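Local structure of TIR domain-containing adapter molecule 1 (Homo sapiens, 4BSX) at residues A[126-129]-A[130-133]. The protein acts as an adaptor in Toll-like receptor signalling that induces interferon-beta, its N-terminal helical domain resembling IFIT proteins. The protein carries 2 engineered substitutions. Sequence-based numbering, arbitrary orientation.
Sequences RTLS and SRDD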
loop_
_atom_site.group_PDB
_atom_site.type_symbol
_atom_site.label_atom_id
_atom_site.label_comp_id
_atom_site.label_asym_id
_atom_site.label_seq_id
_atom_site.Cartn_x
_atom_site.Cartn_y
_atom_site.Cartn_z
ATOM N N ARG A 126 -0.401 -0.765 16.796
ATOM C CA ARG A 126 0.279 -1.771 17.605
ATOM C C ARG A 126 1.738 -1.893 17.231
ATOM O O ARG A 126 2.595 -1.833 18.078
ATOM C CB ARG A 126 -0.402 -3.114 17.428
ATOM C CG ARG A 126 -0.087 -4.140 18.502
ATOM C CD ARG A 126 -0.889 -5.387 18.240
ATOM N NE ARG A 126 -2.258 -5.008 17.901
ATOM C CZ ARG A 126 -3.066 -5.720 17.131
ATOM N NH1 ARG A 126 -2.646 -6.871 16.629
ATOM N NH2 ARG A 126 -4.292 -5.276 16.870
ATOM N N THR A 127 2.029 -2.045 15.957
ATOM C CA THR A 127 3.411 -2.136 15.517
ATOM C C THR A 127 4.270 -0.915 15.960
ATOM O O THR A 127 5.301 -1.103 16.596
ATOM C CB THR A 127 3.456 -2.339 14.011
ATOM O OG1 THR A 127 2.875 -3.598 13.698
ATOM C CG2 THR A 127 4.870 -2.338 13.512
ATOM N N LEU A 128 3.845 0.314 15.659
ATOM C CA LEU A 128 4.622 1.496 16.032
ATOM C C LEU A 128 4.782 1.633 17.580
ATOM O O LEU A 128 5.795 2.081 18.067
ATOM C CB LEU A 128 4.024 2.775 15.401
ATOM C CG LEU A 128 4.553 3.129 13.996
ATOM C CD1 LEU A 128 4.022 2.149 12.983
ATOM C CD2 LEU A 128 4.248 4.558 13.597
ATOM N N SER A 129 3.774 1.231 18.337
ATOM C CA SER A 129 3.855 1.252 19.782
ATOM C C SER A 129 4.913 0.340 20.343
ATOM O O SER A 129 5.622 0.693 21.294
ATOM C CB SER A 129 2.513 0.838 20.374
ATOM O OG SER A 129 1.602 1.902 20.178
ATOM N N SER A 130 4.996 -0.849 19.769
ATOM C CA SER A 130 5.827 -1.873 20.287
ATOM C C SER A 130 7.282 -1.443 20.184
ATOM O O SER A 130 8.165 -2.023 20.835
ATOM C CB SER A 130 5.596 -3.196 19.506
ATOM O OG SER A 130 6.211 -3.151 18.211
ATOM N N ARG A 131 7.560 -0.455 19.343
ATOM C CA ARG A 131 8.931 0.097 19.317
ATOM C C ARG A 131 8.998 1.580 19.709
ATOM O O ARG A 131 10.001 2.292 19.412
ATOM C CB ARG A 131 9.577 -0.097 17.959
ATOM C CG ARG A 131 8.728 0.329 16.780
ATOM C CD ARG A 131 9.572 0.291 15.537
ATOM N NE ARG A 131 9.088 1.197 14.507
ATOM C CZ ARG A 131 8.328 0.839 13.480
ATOM N NH1 ARG A 131 7.955 -0.435 13.310
ATOM N NH2 ARG A 131 7.945 1.756 12.602
ATOM N N ASP A 132 7.946 2.045 20.381
ATOM C CA ASP A 132 7.870 3.468 20.763
ATOM C C ASP A 132 8.307 4.433 19.643
ATOM O O ASP A 132 9.178 5.302 19.844
ATOM C CB ASP A 132 8.752 3.695 21.997
ATOM C CG ASP A 132 8.261 4.833 22.856
ATOM O OD1 ASP A 132 7.560 5.742 22.329
ATOM O OD2 ASP A 132 8.594 4.822 24.057
ATOM N N ASP A 133 7.738 4.257 18.452
ATOM C CA ASP A 133 8.109 5.071 17.300
ATOM C C ASP A 133 7.681 6.547 17.557
ATOM O O ASP A 133 6.580 6.789 18.072
ATOM C CB ASP A 133 7.368 4.522 16.080
ATOM C CG ASP A 133 7.975 4.955 14.777
ATOM O OD1 ASP A 133 8.021 6.176 14.514
ATOM O OD2 ASP A 133 8.392 4.052 14.020
#
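Leu128 and Asp133 meet where helix 114-130 ends in a Schellman motif. Asp133 N gives a nearly straight bond (175°) to Leu128 O at 2.9 Å, and Asp132 N reaches Ser129 O at 2.8 Å from above the carbonyl plane. Asp132, the C-prime residue, takes the positive phi (43°), a left-handed backbone commonest for glycine but relatively easy for aspartate. Ser130 suits the last turn because its short side chain, set by chi1 of 75° between its own backbone N and carbonyl carbon, folds back so that OG donates to Thr127 O at 2.8 Å. Leu128 is the buried residue: its CG lies 3.8 Å from Asp133 CB, and it also touches Trp97 and Leu139. Arg131 runs alongside this leucine, pointing the same way, with NH2 3.9 Å from Leu128 CG. Arg131 grips Asp133 side-on in a salt bridge, NE and NH2 both donating to OD2 on its anti side, NH2 at 2.7 Å, while NH1 makes a second salt bridge, to Asp94. With an alanine at Asp133, NE and NH2 would probably lose their carboxylate mate, and Arg135 N its OD1 acceptor. Backbone capping and the salt bridge beside Leu128 together probably hold the turn before helix 136-147.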